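Lipoteichoic acid primase (Listeria monocytogenes, PDB 4UOP) is a magnesium-containing extracellular enzyme domain of the sulfatase-like, alkaline-phosphatase-related family, built around a mixed beta-sheet flanked by helices. Local coordinates at residues T117-S122 against D429-N434; A151-N156 against K179-E184; E263-L268 against G272-S277; V301-Q306 against P311-R316; T406-E409 against D413-K416. One frame throughout, in Å; residues are numbered along the deposited sequence.

Contact 1: residues T117-S122 against D429-N434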
# COMPACT_ATOMS: atom_id res chain seq x y z
N THR B 117 -0.27 9.44 17.33
CA THR B 117 0.21 10.66 16.68
C THR B 117 -0.89 11.64 16.29
O THR B 117 -0.59 12.83 16.08
CB THR B 117 1.04 10.38 15.39
OG1 THR B 117 0.20 9.90 14.33
CG2 THR B 117 2.15 9.40 15.66
N SER B 118 -2.14 11.17 16.17
CA SER B 118 -3.21 11.97 15.60
C SER B 118 -2.82 12.54 14.23
O SER B 118 -3.14 13.69 13.91
CB SER B 118 -3.64 13.08 16.57
OG SER B 118 -4.95 13.53 16.31
N THR B 119 -2.08 11.76 13.46
CA THR B 119 -1.80 12.08 12.05
C THR B 119 -2.22 10.86 11.25
O THR B 119 -2.33 9.76 11.79
CB THR B 119 -0.30 12.40 11.79
OG1 THR B 119 0.50 11.22 11.96
CG2 THR B 119 0.20 13.46 12.71
N PHE B 120 -2.44 11.06 9.95
CA PHE B 120 -2.92 9.99 9.08
C PHE B 120 -1.81 9.01 8.72
O PHE B 120 -0.66 9.40 8.52
CB PHE B 120 -3.55 10.57 7.81
CG PHE B 120 -4.84 11.29 8.06
CD1 PHE B 120 -6.02 10.58 8.17
CD2 PHE B 120 -4.86 12.67 8.20
CE1 PHE B 120 -7.21 11.24 8.40
CE2 PHE B 120 -6.06 13.34 8.44
CZ PHE B 120 -7.24 12.62 8.54
N PRO B 121 -2.16 7.72 8.62
CA PRO B 121 -1.18 6.80 8.05
C PRO B 121 -0.97 7.16 6.59
O PRO B 121 -1.81 7.82 5.99
CB PRO B 121 -1.85 5.43 8.21
CG PRO B 121 -3.29 5.72 8.31
CD PRO B 121 -3.44 7.08 8.91
N SER B 122 0.17 6.77 6.05
CA SER B 122 0.51 7.13 4.69
C SER B 122 -0.32 6.36 3.67
O SER B 122 -0.82 5.26 3.96
CB SER B 122 2.00 6.90 4.45
OG SER B 122 2.35 7.10 3.10
N ASP B 429 0.74 14.31 5.45
CA ASP B 429 1.91 13.67 4.83
C ASP B 429 3.12 14.61 4.87
O ASP B 429 4.23 14.19 5.18
CB ASP B 429 1.62 13.25 3.38
CG ASP B 429 0.59 12.12 3.28
OD1 ASP B 429 0.25 11.48 4.31
OD2 ASP B 429 0.08 11.89 2.16
N SER B 430 2.90 15.88 4.57
CA SER B 430 4.00 16.87 4.55
C SER B 430 4.55 17.11 5.96
O SER B 430 5.77 17.14 6.17
CB SER B 430 3.52 18.18 3.92
OG SER B 430 4.45 19.22 4.15
N TYR B 431 3.64 17.28 6.91
CA TYR B 431 4.02 17.48 8.30
C TYR B 431 4.87 16.32 8.84
O TYR B 431 5.92 16.53 9.46
CB TYR B 431 2.76 17.67 9.14
CG TYR B 431 2.99 17.55 10.62
CD1 TYR B 431 3.64 18.56 11.33
CD2 TYR B 431 2.57 16.43 11.31
CE1 TYR B 431 3.86 18.44 12.69
CE2 TYR B 431 2.78 16.30 12.67
CZ TYR B 431 3.42 17.32 13.35
OH TYR B 431 3.62 17.17 14.70
N VAL B 432 4.41 15.10 8.60
CA VAL B 432 5.12 13.92 9.09
C VAL B 432 6.47 13.79 8.40
O VAL B 432 7.47 13.46 9.04
CB VAL B 432 4.31 12.63 8.85
CG1 VAL B 432 5.15 11.40 9.14
CG2 VAL B 432 3.05 12.61 9.71
N ASN B 433 6.51 14.07 7.11
CA ASN B 433 7.76 13.99 6.36
C ASN B 433 8.81 15.00 6.81
O ASN B 433 10.00 14.74 6.71
CB ASN B 433 7.50 14.13 4.86
CG ASN B 433 8.59 13.48 4.03
OD1 ASN B 433 8.88 12.30 4.19
ND2 ASN B 433 9.21 14.26 3.15
N ASN B 434 8.37 16.14 7.33
CA ASN B 434 9.28 17.19 7.82
C ASN B 434 9.68 17.08 9.30
O ASN B 434 10.37 17.96 9.81
CB ASN B 434 8.66 18.56 7.55
CG ASN B 434 8.58 18.89 6.07
OD1 ASN B 434 9.44 18.49 5.29
ND2 ASN B 434 7.55 19.64 5.69
O HOH W 1 2.56 14.26 15.74
O HOH W 2 0.26 11.51 7.17

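Contact 2: residues A151-N156 against K179-E184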
# COMPACT_ATOMS: atom_id res chain seq x y z
N ALA B 151 4.00 3.32 28.82
CA ALA B 151 4.47 2.00 28.38
C ALA B 151 3.48 1.40 27.40
O ALA B 151 2.28 1.66 27.48
CB ALA B 151 4.68 1.06 29.56
N THR B 152 4.00 0.57 26.50
CA THR B 152 3.13 -0.23 25.65
C THR B 152 3.50 -1.70 25.78
O THR B 152 4.67 -2.03 26.01
CB THR B 152 3.20 0.28 24.19
OG1 THR B 152 2.25 -0.42 23.37
CG2 THR B 152 4.60 0.15 23.64
N PHE B 153 2.48 -2.56 25.65
CA PHE B 153 2.58 -4.00 25.91
C PHE B 153 2.02 -4.76 24.72
O PHE B 153 0.90 -4.51 24.28
CB PHE B 153 1.73 -4.39 27.13
CG PHE B 153 2.14 -3.74 28.43
CD1 PHE B 153 1.76 -2.42 28.73
CD2 PHE B 153 2.88 -4.43 29.36
CE1 PHE B 153 2.11 -1.84 29.93
CE2 PHE B 153 3.25 -3.84 30.57
CZ PHE B 153 2.86 -2.54 30.85
N HIS B 154 2.79 -5.73 24.22
CA HIS B 154 2.33 -6.60 23.14
C HIS B 154 3.18 -7.86 23.19
O HIS B 154 4.38 -7.75 23.41
CB HIS B 154 2.48 -5.90 21.80
CG HIS B 154 2.01 -6.71 20.63
ND1 HIS B 154 0.70 -7.11 20.48
CD2 HIS B 154 2.68 -7.20 19.56
CE1 HIS B 154 0.57 -7.79 19.35
NE2 HIS B 154 1.77 -7.86 18.78
N THR B 155 2.57 -9.03 23.02
CA THR B 155 3.27 -10.29 23.30
C THR B 155 4.15 -10.81 22.16
O THR B 155 4.90 -11.76 22.36
CB THR B 155 2.33 -11.43 23.76
OG1 THR B 155 1.47 -11.81 22.67
CG2 THR B 155 1.48 -11.00 24.96
N ASN B 156 4.08 -10.19 20.99
CA ASN B 156 4.99 -10.54 19.89
C ASN B 156 6.30 -9.73 19.93
O ASN B 156 6.46 -8.80 20.72
CB ASN B 156 4.29 -10.32 18.55
CG ASN B 156 4.69 -11.36 17.51
OD1 ASN B 156 5.68 -12.08 17.66
ND2 ASN B 156 3.90 -11.44 16.44
N LYS B 179 10.03 -10.85 24.66
CA LYS B 179 11.08 -11.13 25.68
C LYS B 179 10.56 -11.06 27.11
O LYS B 179 10.95 -11.85 27.97
CB LYS B 179 12.25 -10.14 25.55
CG LYS B 179 13.08 -10.31 24.29
CD LYS B 179 14.43 -9.62 24.42
CE LYS B 179 14.31 -8.13 24.74
NZ LYS B 179 13.43 -7.39 23.78
N PHE B 180 9.66 -10.10 27.35
CA PHE B 180 9.05 -9.95 28.66
C PHE B 180 8.00 -11.01 28.96
O PHE B 180 7.89 -11.47 30.09
CB PHE B 180 8.42 -8.55 28.79
CG PHE B 180 7.61 -8.37 30.03
CD1 PHE B 180 8.23 -8.18 31.26
CD2 PHE B 180 6.22 -8.41 29.99
CE1 PHE B 180 7.48 -8.01 32.40
CE2 PHE B 180 5.47 -8.26 31.13
CZ PHE B 180 6.10 -8.05 32.34
N PHE B 181 7.18 -11.35 27.97
CA PHE B 181 6.07 -12.30 28.21
C PHE B 181 6.41 -13.80 28.26
O PHE B 181 5.61 -14.56 28.78
CB PHE B 181 4.92 -12.02 27.23
CG PHE B 181 4.29 -10.68 27.41
CD1 PHE B 181 3.34 -10.47 28.39
CD2 PHE B 181 4.65 -9.61 26.59
CE1 PHE B 181 2.76 -9.23 28.56
CE2 PHE B 181 4.07 -8.36 26.76
CZ PHE B 181 3.13 -8.17 27.75
N GLY B 182 7.59 -14.21 27.82
CA GLY B 182 7.93 -15.65 27.82
C GLY B 182 7.25 -16.37 26.67
O GLY B 182 6.84 -15.73 25.71
N ASP B 183 7.15 -17.69 26.76
CA ASP B 183 6.55 -18.50 25.69
C ASP B 183 5.51 -19.49 26.22
O ASP B 183 5.20 -20.49 25.58
CB ASP B 183 7.65 -19.23 24.92
CG ASP B 183 8.44 -18.30 24.02
OD1 ASP B 183 7.83 -17.71 23.10
OD2 ASP B 183 9.67 -18.16 24.24
N GLU B 184 4.95 -19.20 27.39
CA GLU B 184 3.83 -19.97 27.93
C GLU B 184 2.54 -19.58 27.20
O GLU B 184 2.38 -18.43 26.77
CB GLU B 184 3.67 -19.72 29.44
CG GLU B 184 3.15 -18.32 29.81
CD GLU B 184 2.82 -18.16 31.28
OE1 GLU B 184 2.62 -19.19 31.98
OE2 GLU B 184 2.75 -17.01 31.75

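Contact 3: residues E263-L268 against G272-S277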
# COMPACT_ATOMS: atom_id res chain seq x y z
N GLU B 263 -11.85 -10.40 32.31
CA GLU B 263 -11.06 -10.76 33.48
C GLU B 263 -10.05 -9.66 33.88
O GLU B 263 -9.82 -9.43 35.07
CB GLU B 263 -10.36 -12.11 33.28
CG GLU B 263 -11.38 -13.25 33.24
CD GLU B 263 -10.78 -14.61 32.92
OE1 GLU B 263 -9.56 -14.80 33.10
OE2 GLU B 263 -11.55 -15.49 32.48
N PHE B 264 -9.45 -9.02 32.88
CA PHE B 264 -8.54 -7.91 33.10
C PHE B 264 -9.30 -6.75 33.76
O PHE B 264 -8.82 -6.17 34.75
CB PHE B 264 -7.90 -7.50 31.78
CG PHE B 264 -6.98 -6.32 31.86
CD1 PHE B 264 -5.86 -6.33 32.69
CD2 PHE B 264 -7.18 -5.24 31.04
CE1 PHE B 264 -5.01 -5.24 32.74
CE2 PHE B 264 -6.32 -4.15 31.08
CZ PHE B 264 -5.24 -4.16 31.92
N ILE B 265 -10.49 -6.44 33.25
CA ILE B 265 -11.34 -5.41 33.82
C ILE B 265 -11.69 -5.72 35.28
O ILE B 265 -11.64 -4.85 36.14
CB ILE B 265 -12.63 -5.21 33.00
CG1 ILE B 265 -12.31 -4.60 31.63
CG2 ILE B 265 -13.62 -4.33 33.73
CD1 ILE B 265 -13.44 -4.65 30.63
N GLN B 266 -12.04 -6.97 35.57
CA GLN B 266 -12.40 -7.34 36.94
C GLN B 266 -11.21 -7.13 37.91
O GLN B 266 -11.40 -6.70 39.05
CB GLN B 266 -12.94 -8.77 37.00
CG GLN B 266 -13.55 -9.15 38.34
CD GLN B 266 -14.69 -8.23 38.74
OE1 GLN B 266 -15.67 -8.07 38.02
NE2 GLN B 266 -14.54 -7.57 39.88
N LYS B 267 -9.99 -7.40 37.45
CA LYS B 267 -8.80 -7.14 38.25
C LYS B 267 -8.55 -5.65 38.45
O LYS B 267 -8.15 -5.24 39.54
CB LYS B 267 -7.56 -7.81 37.65
CG LYS B 267 -7.63 -9.32 37.79
CD LYS B 267 -6.59 -10.04 36.94
CE LYS B 267 -5.20 -9.96 37.54
NZ LYS B 267 -4.34 -11.09 37.09
N LEU B 268 -8.77 -4.85 37.41
CA LEU B 268 -8.69 -3.40 37.53
C LEU B 268 -9.73 -2.89 38.53
O LEU B 268 -9.46 -1.96 39.28
CB LEU B 268 -8.90 -2.72 36.17
CG LEU B 268 -7.87 -2.97 35.07
CD1 LEU B 268 -8.30 -2.28 33.78
CD2 LEU B 268 -6.45 -2.56 35.47
N GLY B 272 -8.80 -1.35 42.55
CA GLY B 272 -8.99 0.10 42.67
C GLY B 272 -8.50 0.92 41.47
O GLY B 272 -8.78 2.12 41.37
N ILE B 273 -7.78 0.29 40.55
CA ILE B 273 -7.25 1.01 39.39
C ILE B 273 -8.38 1.54 38.50
O ILE B 273 -8.30 2.66 37.99
CB ILE B 273 -6.27 0.13 38.59
CG1 ILE B 273 -5.00 -0.10 39.42
CG2 ILE B 273 -5.88 0.78 37.27
CD1 ILE B 273 -4.16 -1.25 38.92
N TRP B 274 -9.45 0.76 38.35
CA TRP B 274 -10.58 1.14 37.47
C TRP B 274 -11.17 2.49 37.88
O TRP B 274 -11.47 3.34 37.03
CB TRP B 274 -11.64 0.07 37.54
CG TRP B 274 -12.83 0.26 36.65
CD1 TRP B 274 -14.07 0.67 37.04
CD2 TRP B 274 -12.91 -0.01 35.25
NE1 TRP B 274 -14.93 0.68 35.96
CE2 TRP B 274 -14.23 0.29 34.84
CE3 TRP B 274 -11.98 -0.44 34.29
CZ2 TRP B 274 -14.66 0.14 33.52
CZ3 TRP B 274 -12.41 -0.60 32.97
CH2 TRP B 274 -13.73 -0.31 32.60
N ASP B 275 -11.32 2.67 39.19
CA ASP B 275 -11.93 3.88 39.74
C ASP B 275 -10.98 5.05 39.74
O ASP B 275 -11.39 6.16 40.10
CB ASP B 275 -12.42 3.62 41.17
CG ASP B 275 -13.54 2.59 41.23
OD1 ASP B 275 -14.38 2.56 40.31
OD2 ASP B 275 -13.59 1.81 42.20
N ASP B 276 -9.73 4.84 39.32
CA ASP B 276 -8.73 5.88 39.24
C ASP B 276 -8.12 6.03 37.85
O ASP B 276 -7.03 6.60 37.71
CB ASP B 276 -7.62 5.59 40.26
CG ASP B 276 -7.68 6.50 41.50
OD1 ASP B 276 -8.71 7.19 41.72
OD2 ASP B 276 -6.68 6.51 42.26
N SER B 277 -8.83 5.57 36.81
CA SER B 277 -8.28 5.52 35.46
C SER B 277 -9.31 5.82 34.38
O SER B 277 -10.47 5.41 34.50
CB SER B 277 -7.70 4.12 35.16
OG SER B 277 -6.69 3.78 36.06

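Contact 4: residues V301-Q306 against P311-R316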
# COMPACT_ATOMS: atom_id res chain seq x y z
N VAL B 301 -24.49 -11.35 11.02
CA VAL B 301 -23.98 -9.99 11.07
C VAL B 301 -24.99 -9.15 11.82
O VAL B 301 -26.20 -9.27 11.61
CB VAL B 301 -23.77 -9.42 9.65
CG1 VAL B 301 -23.25 -7.98 9.71
CG2 VAL B 301 -22.81 -10.30 8.85
N ASN B 302 -24.50 -8.32 12.73
CA ASN B 302 -25.37 -7.46 13.53
C ASN B 302 -25.85 -6.30 12.66
O ASN B 302 -25.04 -5.53 12.17
CB ASN B 302 -24.63 -6.96 14.76
CG ASN B 302 -25.53 -6.24 15.76
OD1 ASN B 302 -26.60 -5.75 15.42
ND2 ASN B 302 -25.07 -6.15 16.99
N ARG B 303 -27.17 -6.20 12.49
CA ARG B 303 -27.76 -5.17 11.63
C ARG B 303 -28.37 -4.03 12.42
O ARG B 303 -28.94 -3.11 11.85
CB ARG B 303 -28.86 -5.80 10.76
CG ARG B 303 -28.40 -6.97 9.90
CD ARG B 303 -27.24 -6.58 9.01
NE ARG B 303 -26.91 -7.65 8.07
CZ ARG B 303 -25.89 -7.61 7.20
NH1 ARG B 303 -25.10 -6.55 7.15
NH2 ARG B 303 -25.66 -8.65 6.40
N SER B 304 -28.24 -4.07 13.74
CA SER B 304 -28.99 -3.14 14.59
C SER B 304 -28.56 -1.68 14.40
O SER B 304 -29.37 -0.77 14.58
CB SER B 304 -28.89 -3.54 16.06
OG SER B 304 -27.57 -3.39 16.55
N THR B 305 -27.31 -1.45 14.04
CA THR B 305 -26.85 -0.08 13.72
C THR B 305 -26.17 -0.05 12.36
O THR B 305 -25.26 0.74 12.12
CB THR B 305 -25.95 0.49 14.83
OG1 THR B 305 -24.84 -0.40 15.09
CG2 THR B 305 -26.75 0.69 16.11
N GLN B 306 -26.67 -0.90 11.46
CA GLN B 306 -26.12 -1.05 10.13
C GLN B 306 -26.07 0.27 9.39
O GLN B 306 -27.03 1.06 9.42
CB GLN B 306 -26.98 -2.04 9.33
CG GLN B 306 -26.59 -2.23 7.88
CD GLN B 306 -27.49 -3.24 7.16
OE1 GLN B 306 -28.58 -3.55 7.62
NE2 GLN B 306 -27.03 -3.74 6.03
N PRO B 311 -17.58 0.74 1.91
CA PRO B 311 -17.20 -0.11 3.05
C PRO B 311 -17.51 0.46 4.43
O PRO B 311 -16.97 -0.05 5.43
CB PRO B 311 -15.71 -0.27 2.86
CG PRO B 311 -15.30 1.06 2.33
CD PRO B 311 -16.41 1.50 1.42
N ALA B 312 -18.36 1.48 4.51
CA ALA B 312 -18.67 2.14 5.75
C ALA B 312 -19.08 1.17 6.84
O ALA B 312 -18.57 1.26 7.96
CB ALA B 312 -19.77 3.19 5.56
N ASP B 313 -19.97 0.24 6.54
CA ASP B 313 -20.48 -0.62 7.59
C ASP B 313 -19.36 -1.45 8.23
O ASP B 313 -19.29 -1.51 9.44
CB ASP B 313 -21.57 -1.57 7.14
CG ASP B 313 -22.34 -2.15 8.32
OD1 ASP B 313 -22.74 -1.37 9.22
OD2 ASP B 313 -22.53 -3.38 8.37
N ASP B 314 -18.51 -2.07 7.41
CA ASP B 314 -17.41 -2.90 7.91
C ASP B 314 -16.31 -2.12 8.58
O ASP B 314 -15.66 -2.61 9.49
CB ASP B 314 -16.78 -3.72 6.78
CG ASP B 314 -17.63 -4.91 6.35
OD1 ASP B 314 -18.53 -5.34 7.10
OD2 ASP B 314 -17.36 -5.44 5.27
N TYR B 315 -16.12 -0.87 8.17
CA TYR B 315 -15.05 -0.06 8.75
C TYR B 315 -15.35 0.41 10.17
O TYR B 315 -14.49 0.99 10.82
CB TYR B 315 -14.74 1.12 7.83
CG TYR B 315 -13.83 0.78 6.66
CD1 TYR B 315 -13.84 -0.48 6.08
CD2 TYR B 315 -13.00 1.74 6.11
CE1 TYR B 315 -13.04 -0.78 4.99
CE2 TYR B 315 -12.20 1.45 5.01
CZ TYR B 315 -12.23 0.18 4.46
OH TYR B 315 -11.45 -0.14 3.37
N ARG B 316 -16.57 0.18 10.66
CA ARG B 316 -16.87 0.49 12.03
C ARG B 316 -16.15 -0.47 12.97
O ARG B 316 -16.23 -1.70 12.80
CB ARG B 316 -18.37 0.46 12.30
CG ARG B 316 -19.24 1.30 11.36
CD ARG B 316 -20.62 0.69 11.15
NE ARG B 316 -21.31 0.63 12.37
CZ ARG B 316 -22.18 -0.29 12.76
NH1 ARG B 316 -22.58 -1.32 12.01
NH2 ARG B 316 -22.69 -0.12 13.94
O HOH W 3 -24.90 -3.04 13.38
O HOH W 4 -24.63 -4.39 9.55
O HOH W 5 -22.66 -4.92 6.20

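Contact 5: residues T406-E409 against D413-K416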
# COMPACT_ATOMS: atom_id res chain seq x y z
N THR B 406 -29.86 5.45 0.64
CA THR B 406 -30.29 6.35 -0.42
C THR B 406 -29.14 7.22 -0.91
O THR B 406 -28.17 7.47 -0.18
CB THR B 406 -31.45 7.26 0.03
OG1 THR B 406 -31.03 8.10 1.11
CG2 THR B 406 -32.64 6.42 0.46
N ASN B 407 -29.24 7.65 -2.15
CA ASN B 407 -28.26 8.52 -2.74
C ASN B 407 -28.37 9.90 -2.12
O ASN B 407 -29.46 10.34 -1.74
CB ASN B 407 -28.44 8.61 -4.26
CG ASN B 407 -27.34 9.40 -4.93
OD1 ASN B 407 -27.58 10.47 -5.49
ND2 ASN B 407 -26.11 8.89 -4.86
N LYS B 408 -27.23 10.58 -2.00
CA LYS B 408 -27.21 11.95 -1.53
C LYS B 408 -26.61 12.80 -2.62
O LYS B 408 -25.53 12.49 -3.13
CB LYS B 408 -26.40 12.09 -0.24
CG LYS B 408 -26.35 13.51 0.28
CD LYS B 408 -25.70 13.60 1.64
CE LYS B 408 -25.56 15.05 2.09
NZ LYS B 408 -26.87 15.69 2.38
N GLU B 409 -27.31 13.86 -2.98
CA GLU B 409 -26.85 14.76 -4.02
C GLU B 409 -25.53 15.42 -3.62
O GLU B 409 -25.32 15.76 -2.45
CB GLU B 409 -27.91 15.84 -4.29
CG GLU B 409 -27.53 16.88 -5.34
CD GLU B 409 -27.59 16.36 -6.77
OE1 GLU B 409 -27.50 15.12 -7.00
OE2 GLU B 409 -27.72 17.20 -7.69
N ASP B 413 -21.62 21.42 0.59
CA ASP B 413 -21.02 20.85 1.81
C ASP B 413 -20.33 19.51 1.54
O ASP B 413 -19.31 19.21 2.17
CB ASP B 413 -22.07 20.69 2.92
CG ASP B 413 -22.28 21.97 3.73
OD1 ASP B 413 -21.57 22.98 3.50
OD2 ASP B 413 -23.15 21.98 4.63
N VAL B 414 -20.86 18.72 0.62
CA VAL B 414 -20.23 17.44 0.26
C VAL B 414 -18.89 17.73 -0.42
O VAL B 414 -17.90 17.05 -0.18
CB VAL B 414 -21.13 16.58 -0.64
CG1 VAL B 414 -20.43 15.30 -1.09
CG2 VAL B 414 -22.43 16.24 0.08
N LYS B 415 -18.88 18.76 -1.25
CA LYS B 415 -17.68 19.20 -1.95
C LYS B 415 -16.64 19.76 -0.99
O LYS B 415 -15.45 19.48 -1.13
CB LYS B 415 -18.06 20.25 -3.01
CG LYS B 415 -16.91 20.86 -3.78
CD LYS B 415 -16.04 19.80 -4.44
CE LYS B 415 -15.38 20.33 -5.71
NZ LYS B 415 -14.66 21.62 -5.50
N LYS B 416 -17.07 20.56 -0.04
CA LYS B 416 -16.15 21.14 0.94
C LYS B 416 -15.41 20.07 1.75
O LYS B 416 -14.22 20.19 1.99
CB LYS B 416 -16.87 22.11 1.87
CG LYS B 416 -17.04 23.48 1.24
CD LYS B 416 -18.02 24.35 2.02
CE LYS B 416 -18.36 25.61 1.24
NZ LYS B 416 -19.34 26.45 1.99

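Contact 1: residues T117-S122 against D429-N434
Thr-119 presents its two branches to two neighbouring residues of helix 412-433, and the contact is a good example of how one small side chain can serve two neighbours. Its methyl comes up to the rim of the Tyr-431 ring, close to the ring plane, with CG2 3.8 Å from CE2; the two side chains stand at roughly a right angle. The other branch faces Val-432, whose CG2 lies 3.7 Å from OG1 of Thr-119. The chi1 of 68° on Thr-119 sets OG1 between the backbone N and the carbonyl carbon and leaves the methyl beside the N, turned to the tyrosine.

That hydroxyl is not spent on the valine. Thr-119 OG1 donates to Thr-117 OG1 at 2.7 Å, and Thr-117 OG1 also accepts from the backbone N of Thr-119, an ST turn at the point where helix 107-117 has just ended and Ser-118 takes a positive phi. The polar margin of the interface is built through water: one molecule donates both to Phe-120 O, at 2.7 Å, and to Asp-429 OD1, at 2.9 Å. The other carboxylate oxygen, OD2, forms a salt bridge with Arg-374, which also bonds to the carbonyl of Pro-121 and so joins the two segments a second time.

The arrangement is a loop-on-helix contact between parts of the chain some 300 residues apart, in which the long C-terminal helix packs against the turn that follows helix 107-117.

Contact 2: residues A151-N156 against K179-E184
Phe-181 brings one aromatic ring to three consecutive residues, and nearly all that holds 151-156 to 179-184 is apolar. The clearest interaction is CH-pi: the methyl of Thr-155 sits over the face of the Phe-181 ring, CG2 3.8 Å from the centroid and only 13° off the normal. With chi1 at 67°, Thr-155 turns that methyl to the ring and sends OG1 elsewhere, to Ser-190 and the carbonyl of Pro-191. The opposite face of the same ring is covered by CD2 of Phe-180, so the phenyl is sandwiched.

Aromatic-aromatic contact comes next. Phe-181 CZ reaches the edge of the Phe-153 ring, near its plane, at 4.1 Å from CD2, and the two side chains cross at about a right angle. Phe-153 itself stacks on Tyr-176 and leans on helix 193-209.

Backbone against ring makes up the rest: the carbonyl oxygen of His-154 lies 3.4 Å from Phe-181 CE2, and CA of Thr-155 is 3.6 Å from CD2. His-154 points its imidazole the other way, where ND1 bonds to the carbonyl of Ile-219.

Strand 149-153 and strand 174-176 run parallel, with helix 163-169 between them in sequence, a beta-alpha-beta crossover; the short helix 178-181 that follows folds back over the end of the first strand. Such a strand end commonly faces the active site in alpha/beta folds, and here the side chain of His-154 lies about 8 Å from the bound magnesium ion.

Contact 3: residues E263-L268 against G272-S277
Trp-274 lays its indole beside the last turns of helix 246-271, and two aliphatic bumps meet it from different directions. Ile-265 CG2 comes over one face of the six-membered ring, 4.2 Å from its centroid and 18° off the normal, displaced toward the rim so that CZ3 is its nearest atom. Leu-268 meets the edge instead: CD1 lies near the ring plane, 4.1 Å from CE3, the two side chains crossing at about a right angle.

Leu-268 is itself a forked knob. While CD1 goes to the tryptophan and also sits over a face of the Phe-264 ring, the other prong, CD2, fits against Ile-273 CG2 at 3.8 Å. The leucine is thus lodged between two consecutive residues of the returning chain. Gly-272, with positive phi, turns that chain out of the helix, and the ensuing strand 277-283 enters the central sheet: this is the helix-to-strand return of an alpha/beta fold, with Leu-268 and Ile-273 both resting on Ile-61 of the neighbouring parallel strand.

Backbone bonding accompanies the side-chain fit. Leu-268 O accepts from Trp-274 N at 2.9 Å, nearly straight at 164°, with the donor well above the carbonyl plane. Further on, Ile-273 O receives Asp-276 N and Ser-277 OG from opposite faces of its plane, the hydroxyl at 2.8 Å, which fixes the tight 3-10 bend leading into the strand. Beyond the contact, Trp-274 is stacked on His-322 and makes a cation-pi interaction with Lys-269.

Contact 4: residues V301-Q306 against P311-R316
Turns at chi2 (148°) and chi3 (62°) fold the Arg-316 chain so that its guanidinium comes back over the loop and NH2 arrives at OG1 of Thr-305, which a chi1 of 55° holds ready. NH2 donates to that hydroxyl; the modelled separation is very short and the bond is bent, so its exact length is doubtful. The carbonyl oxygen of Thr-305 lies over one face of the guanidinium, 3.3 Å from CZ of Arg-316, offset toward the rim. The hydroxyls of Thr-305 and Ser-304 also bond to a pentaethylene glycol, probably from the crystallisation liquor.

Asp-313 holds the other end of the flat group. Its OD1 takes NH1 of Arg-316 at 2.8 Å in a salt bridge on the syn side, somewhat out of the carboxylate plane. The same oxygen stands 3.5 Å from CA of Gln-306. Two waters link OD2 to NH1 of Arg-303, one donating to OD2 at 2.6 Å and the other at 2.7 Å, though the second bonds NH1 only weakly; the direct separation of NH1 and OD2, 4.3 Å, is beyond a salt bridge. A third water, in the plane of the Arg-316 guanidinium, joins NH1 to Asn-302 O and Thr-305 N. An Asx turn at Asn-302, whose OD1 accepts from N and OG of Ser-304, shapes the loop.

The buried arginine and aspartate are thus bonded to each other, with Asn-71, Asn-97 O, Leu-307 N and waters serving their remaining groups, and the two nearby positive charges would be expected to favour the ionised carboxylate.

Contact 5: residues T406-E409 against D413-K416
Val-414 supplies the compact part of this small contact. Its CG2 methyl is the one atom that touches the facing segment, and it does so twice: 3.9 Å from CE of Lys-408 and 3.9 Å from the carbonyl oxygen of Glu-409. A chi1 of 176° directs CG1 anti to the backbone N and leaves CG2 beside it, facing the strand. The lysine arrives with its hydrocarbon portion, extended from CB to CE and bending only at chi4 (68°), and the two side chains slide past each other in opposite directions. Val-414 also packs on Tyr-387, Tyr-389 and Phe-395, and Lys-408 lies on Tyr-387 as well, so the buried valine belongs to a larger apolar patch.

The outer side is much looser. Glu-409 lends its backbone rather than its carboxylate, and its side chain does not contact 413-416. Both it and Asp-413 are exposed and touch a crystal neighbour.

Strand 407-408 is an outermost strand of the five-stranded antiparallel sheet, paired with strand 399-402, and the chain turns directly from it into helix 412-433. The contact is a strand-to-helix connection, with the start of the helix lying against a face of an antiparallel sheet.

Overall arrangement
Contacts 1, 2 and 3 are buried, whereas contacts 4 and 5 are partly open. Contact 2 depends mainly on aromatic and methyl packing, and contact 3 adds a backbone bond to similar packing; their centres are 20 Å apart, both beside strands of the large mixed sheet. Contact 1, though buried, combines methyl packing with a watered polar margin. Contact 4 instead joins a loop to a short helix through charges and ordered waters, and contact 5 has little but one methyl. Contacts 1 and 5 share the long C-terminal helix, their centres 27 Å apart: its start meets the small antiparallel sheet and its end the turn after helix 107-117. Contact 1 closes a sequence loop that encloses the other four.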